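PDB 3P5M: enoyl-CoA hydratase/isomerase from Mycobacterium avium, which probably hydrates or isomerises enoyl-coenzyme A thioesters, like other members of the crotonase superfamily. Local coordinates for residues I88-P94 with F202-K206; C108-L112 with Y124-A128. All blocks are in the same frame, centred on the assembly; numbering follows the deposited sequence.

Interaction 1: residues I88-P94 with F202-K206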
loop_
_atom_site.group_PDB
_atom_site.type_symbol
_atom_site.label_atom_id
_atom_site.label_comp_id
_atom_site.label_asym_id
_atom_site.label_seq_id
_atom_site.Cartn_x
_atom_site.Cartn_y
_atom_site.Cartn_z
ATOM N N ILE B 88 11.394 4.362 -31.282
ATOM C CA ILE B 88 10.156 4.021 -30.579
ATOM C C ILE B 88 9.465 5.291 -30.035
ATOM O O ILE B 88 8.275 5.473 -30.220
ATOM C CB ILE B 88 10.411 3.015 -29.407
ATOM C CG1 ILE B 88 10.842 1.639 -29.929
ATOM C CG2 ILE B 88 9.183 2.865 -28.586
ATOM C CD1 ILE B 88 11.718 0.812 -28.897
ATOM N N THR B 89 10.200 6.163 -29.365
ATOM C CA THR B 89 9.560 7.362 -28.784
ATOM C C THR B 89 9.040 8.329 -29.874
ATOM O O THR B 89 8.104 9.117 -29.637
ATOM C CB THR B 89 10.492 8.152 -27.831
ATOM O OG1 THR B 89 11.676 8.567 -28.534
ATOM C CG2 THR B 89 10.922 7.303 -26.636
ATOM N N SER B 90 9.628 8.234 -31.067
ATOM C CA SER B 90 9.343 9.160 -32.138
ATOM C C SER B 90 8.319 8.623 -33.143
ATOM O O SER B 90 7.682 9.422 -33.826
ATOM C CB SER B 90 10.652 9.577 -32.849
ATOM O OG SER B 90 10.346 10.389 -33.976
ATOM N N LEU B 91 8.144 7.292 -33.230
ATOM C CA LEU B 91 7.075 6.722 -34.067
ATOM C C LEU B 91 5.728 7.312 -33.689
ATOM O O LEU B 91 5.348 7.222 -32.513
ATOM C CB LEU B 91 7.018 5.189 -33.942
ATOM C CG LEU B 91 5.940 4.430 -34.737
ATOM C CD1 LEU B 91 6.263 4.349 -36.204
ATOM C CD2 LEU B 91 5.790 3.036 -34.229
ATOM N N PRO B 92 4.977 7.876 -34.683
ATOM C CA PRO B 92 3.664 8.462 -34.326
ATOM C C PRO B 92 2.543 7.413 -34.205
ATOM O O PRO B 92 1.378 7.650 -34.586
ATOM C CB PRO B 92 3.413 9.512 -35.443
ATOM C CG PRO B 92 4.193 9.030 -36.602
ATOM C CD PRO B 92 5.441 8.351 -36.007
ATOM N N LYS B 93 2.901 6.283 -33.617
ATOM C CA LYS B 93 1.976 5.181 -33.391
ATOM C C LYS B 93 2.313 4.502 -32.081
ATOM O O LYS B 93 3.492 4.459 -31.678
ATOM C CB LYS B 93 2.097 4.166 -34.536
ATOM C CG LYS B 93 1.587 4.697 -35.873
ATOM C CD LYS B 93 1.803 3.708 -37.040
ATOM C CE LYS B 93 1.393 4.353 -38.390
ATOM N NZ LYS B 93 1.296 3.350 -39.506
ATOM N N PRO B 94 1.295 4.007 -31.379
ATOM C CA PRO B 94 1.555 3.403 -30.077
ATOM C C PRO B 94 2.403 2.125 -30.168
ATOM O O PRO B 94 2.216 1.312 -31.081
ATOM C CB PRO B 94 0.149 3.092 -29.532
ATOM C CG PRO B 94 -0.741 3.108 -30.767
ATOM C CD PRO B 94 -0.150 4.104 -31.676
ATOM N N PHE B 202 -3.472 9.368 -30.927
ATOM C CA PHE B 202 -2.367 8.739 -30.215
ATOM C C PHE B 202 -1.027 9.324 -30.650
ATOM O O PHE B 202 -0.177 9.602 -29.812
ATOM C CB PHE B 202 -2.371 7.205 -30.396
ATOM C CG PHE B 202 -3.521 6.485 -29.692
ATOM C CD1 PHE B 202 -4.207 7.077 -28.625
ATOM C CD2 PHE B 202 -3.885 5.186 -30.076
ATOM C CE1 PHE B 202 -5.282 6.419 -27.966
ATOM C CE2 PHE B 202 -4.943 4.501 -29.411
ATOM C CZ PHE B 202 -5.633 5.118 -28.334
ATOM N N GLY B 203 -0.836 9.512 -31.959
ATOM C CA GLY B 203 0.412 10.095 -32.468
ATOM C C GLY B 203 0.633 11.540 -32.015
ATOM O O GLY B 203 1.745 11.918 -31.660
ATOM N N TRP B 204 -0.416 12.352 -32.040
ATOM C CA TRP B 204 -0.334 13.703 -31.486
ATOM C C TRP B 204 -0.093 13.751 -29.978
ATOM O O TRP B 204 0.763 14.534 -29.513
ATOM C CB TRP B 204 -1.584 14.509 -31.833
ATOM C CG TRP B 204 -1.481 15.144 -33.166
ATOM C CD1 TRP B 204 -2.094 14.738 -34.312
ATOM C CD2 TRP B 204 -0.693 16.287 -33.519
ATOM N NE1 TRP B 204 -1.766 15.583 -35.356
ATOM C CE2 TRP B 204 -0.898 16.526 -34.901
ATOM C CE3 TRP B 204 0.167 17.138 -32.807
ATOM C CZ2 TRP B 204 -0.291 17.583 -35.574
ATOM C CZ3 TRP B 204 0.767 18.179 -33.487
ATOM C CH2 TRP B 204 0.524 18.402 -34.844
ATOM N N THR B 205 -0.831 12.946 -29.219
ATOM C CA THR B 205 -0.563 12.734 -27.789
ATOM C C THR B 205 0.905 12.357 -27.529
ATOM O O THR B 205 1.535 12.932 -26.637
ATOM C CB THR B 205 -1.461 11.630 -27.228
ATOM O OG1 THR B 205 -2.829 11.999 -27.388
ATOM C CG2 THR B 205 -1.155 11.358 -25.749
ATOM N N LYS B 206 1.460 11.410 -28.302
ATOM C CA LYS B 206 2.892 11.063 -28.134
ATOM C C LYS B 206 3.832 12.231 -28.401
ATOM O O LYS B 206 4.853 12.381 -27.686
ATOM C CB LYS B 206 3.350 9.916 -29.031
ATOM C CG LYS B 206 2.901 8.569 -28.639
ATOM C CD LYS B 206 3.520 7.466 -29.602
ATOM C CE LYS B 206 5.070 7.368 -29.530
ATOM N NZ LYS B 206 5.541 5.966 -29.948
#
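The turn that leaves helix 74-90 passes close over helix 199-213, with Pro92 CA 4.1 Å from Gly203 CA and Pro92 O 3.4 Å from the same Gly203 CA. At that glycine a main-chain carbonyl lies directly on the helix surface. One turn further along, Lys206 reaches into the bend. Its aliphatic chain, kinked at chi3 (64°), carries NZ between three main-chain oxygens. Ile88 O accepts at 2.8 Å from NZ, and the ammonium lies nearly on the line of that C=O (166°). Lys93 O takes a second bond at 3.1 Å from NZ, met from above its carbonyl plane, while the bond to Leu91 O is weak. In the crotonase fold this turn links a helix to a core strand, here 95-99, and Lys206 ties it to a helix more than 100 residues later. Asp115 adds a salt bridge to the same NZ, which would offset the buried charge. Beside the lysine, Pro94 CG touches Phe202 CD2 at 3.8 Å, the two side chains crossing at about a right angle. Met158 of a second subunit packs on both Phe202 and Lys206.

Interaction 2: residues C108-L112 with Y124-A128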
loop_
_atom_site.group_PDB
_atom_site.type_symbol
_atom_site.label_atom_id
_atom_site.label_comp_id
_atom_site.label_asym_id
_atom_site.label_seq_id
_atom_site.Cartn_x
_atom_site.Cartn_y
_atom_site.Cartn_z
ATOM N N CYS B 108 15.865 -3.233 -20.307
ATOM C CA CYS B 108 15.050 -2.340 -19.513
ATOM C C CYS B 108 14.783 -1.039 -20.282
ATOM O O CYS B 108 13.625 -0.607 -20.445
ATOM C CB CYS B 108 15.731 -2.064 -18.150
ATOM S SG CYS B 108 14.738 -1.042 -17.026
ATOM N N SER B 109 15.853 -0.405 -20.759
ATOM C CA SER B 109 15.731 0.802 -21.558
ATOM C C SER B 109 14.685 0.613 -22.683
ATOM O O SER B 109 13.833 1.487 -22.895
ATOM C CB SER B 109 17.085 1.138 -22.172
ATOM O OG SER B 109 18.108 1.160 -21.182
ATOM N N LEU B 110 14.762 -0.531 -23.381
ATOM C CA LEU B 110 13.885 -0.863 -24.516
ATOM C C LEU B 110 12.384 -0.876 -24.137
ATOM O O LEU B 110 11.532 -0.247 -24.808
ATOM C CB LEU B 110 14.275 -2.251 -25.047
ATOM C CG LEU B 110 13.617 -2.863 -26.279
ATOM C CD1 LEU B 110 13.809 -1.962 -27.471
ATOM C CD2 LEU B 110 14.360 -4.173 -26.528
ATOM N N ALA B 111 12.069 -1.645 -23.102
ATOM C CA ALA B 111 10.693 -1.772 -22.614
ATOM C C ALA B 111 10.208 -0.375 -22.227
ATOM O O ALA B 111 9.126 0.053 -22.622
ATOM C CB ALA B 111 10.653 -2.693 -21.407
ATOM N N LEU B 112 11.032 0.362 -21.497
ATOM C CA LEU B 112 10.597 1.670 -20.954
ATOM C C LEU B 112 10.514 2.803 -21.982
ATOM O O LEU B 112 9.835 3.814 -21.764
ATOM C CB LEU B 112 11.451 2.067 -19.749
ATOM C CG LEU B 112 11.502 1.047 -18.613
ATOM C CD1 LEU B 112 12.186 1.632 -17.389
ATOM C CD2 LEU B 112 10.092 0.564 -18.223
ATOM N N TYR B 124 10.787 -8.793 -14.437
ATOM C CA TYR B 124 11.540 -7.797 -13.657
ATOM C C TYR B 124 12.424 -6.902 -14.523
ATOM O O TYR B 124 12.747 -7.231 -15.682
ATOM C CB TYR B 124 12.401 -8.471 -12.577
ATOM C CG TYR B 124 13.473 -9.381 -13.101
ATOM C CD1 TYR B 124 14.773 -8.904 -13.311
ATOM C CD2 TYR B 124 13.208 -10.720 -13.380
ATOM C CE1 TYR B 124 15.782 -9.739 -13.760
ATOM C CE2 TYR B 124 14.226 -11.585 -13.839
ATOM C CZ TYR B 124 15.494 -11.079 -14.015
ATOM O OH TYR B 124 16.485 -11.888 -14.449
ATOM N N PHE B 125 12.837 -5.792 -13.916
ATOM C CA PHE B 125 13.523 -4.689 -14.593
ATOM C C PHE B 125 14.770 -4.431 -13.781
ATOM O O PHE B 125 14.720 -4.340 -12.542
ATOM C CB PHE B 125 12.592 -3.476 -14.636
ATOM C CG PHE B 125 11.294 -3.748 -15.359
ATOM C CD1 PHE B 125 11.148 -3.432 -16.719
ATOM C CD2 PHE B 125 10.255 -4.368 -14.714
ATOM C CE1 PHE B 125 9.970 -3.719 -17.396
ATOM C CE2 PHE B 125 9.080 -4.667 -15.367
ATOM C CZ PHE B 125 8.923 -4.335 -16.719
ATOM N N GLN B 126 15.915 -4.362 -14.452
ATOM C CA GLN B 126 17.147 -4.325 -13.710
ATOM C C GLN B 126 18.255 -3.670 -14.533
ATOM O O GLN B 126 18.460 -4.017 -15.688
ATOM C CB GLN B 126 17.579 -5.751 -13.360
ATOM C CG GLN B 126 18.859 -5.828 -12.495
ATOM C CD GLN B 126 19.445 -7.259 -12.415
ATOM O OE1 GLN B 126 19.179 -8.083 -13.276
ATOM N NE2 GLN B 126 20.236 -7.537 -11.375
ATOM N N LEU B 127 18.960 -2.737 -13.905
ATOM C CA LEU B 127 20.154 -2.119 -14.513
ATOM C C LEU B 127 21.370 -2.885 -13.983
ATOM O O LEU B 127 22.044 -2.459 -13.031
ATOM C CB LEU B 127 20.218 -0.627 -14.177
ATOM C CG LEU B 127 19.024 0.237 -14.599
ATOM C CD1 LEU B 127 19.222 1.723 -14.203
ATOM C CD2 LEU B 127 18.753 0.119 -16.105
ATOM N N ALA B 128 21.615 -4.056 -14.562
ATOM C CA ALA B 128 22.714 -4.885 -14.069
ATOM C C ALA B 128 24.085 -4.416 -14.557
ATOM O O ALA B 128 25.080 -5.047 -14.248
ATOM C CB ALA B 128 22.504 -6.366 -14.410
#
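Cys108 and Phe125 hold the closest CA pair of helix 106-113 and strand 124-126, with 5.7 Å from Cys108 CA to Phe125 CA. The short axes come within 8.9 Å and make 120° between their N-to-C directions, so the helix runs slantwise to the strand rather than along it. No hydrogen bond joins the two segments; the contact rests on apolar side chains.

Phe125 can be followed outward from the backbone. Its CB meets Cys108 SG at 4.0 Å. The sulfur is delivered there by a chi1 of -176°, which swings it away from the cysteine's backbone N and out toward the strand. From CB the phenyl ring extends alongside the helix, edge first, with CG opposite the phenylalanine's own carbonyl carbon (chi1 -59°). Farther out, on one flank of the ring, CE1 lies 4.2 Å from Ala111 CB. Both SG and the alanine methyl sit near the ring plane, and the helix therefore borders an edge of the ring instead of covering a face. CE1 also meets Leu112 CD2, a looser contact at 4.4 Å that approaches obliquely. Toward the other end of the contact, Cys108 CB has Leu127 CD2 at 4.3 Å and the carbonyl oxygen of Gln126 at a similar distance.

Helix 106-113, directly after strand 102-104, is consistent with the crotonase-fold helix whose start contributes to the oxyanion hole in relatives. Gln126 turns its CB away from it, and its NE2 bonds to Ala160 O. Around the contact, Val99 of strand 95-99 touches both Ala111 and Phe125, while Leu144 packs on Leu112 and Leu127. Strand 124-126 lies between strands 102-104, parallel to it, and 163-164, antiparallel, and helix 106-113 thus bridges this small sheet and the larger one containing 95-99 and 116-119.

Along the chain, interaction 2 is nested within the long loop closed by interaction 1. Their centres are 21 Å apart, yet they meet directly where Ile88 CD1 packs on Leu110 CD1 at 3.8 Å, joining the end of helix 74-90 to helix 106-113. Strand 95-99 is a second connection: Val95 touches Ile88 and Lys206, whereas Val99 touches Ala111 and Phe125. The centre of interaction 2 is about 6 Å from that of the chain and the centre of interaction 1 about 17 Å, though both are buried. Of the two, interaction 2 includes the helix that would border the oxyanion hole if the site is built as in crotonase relatives.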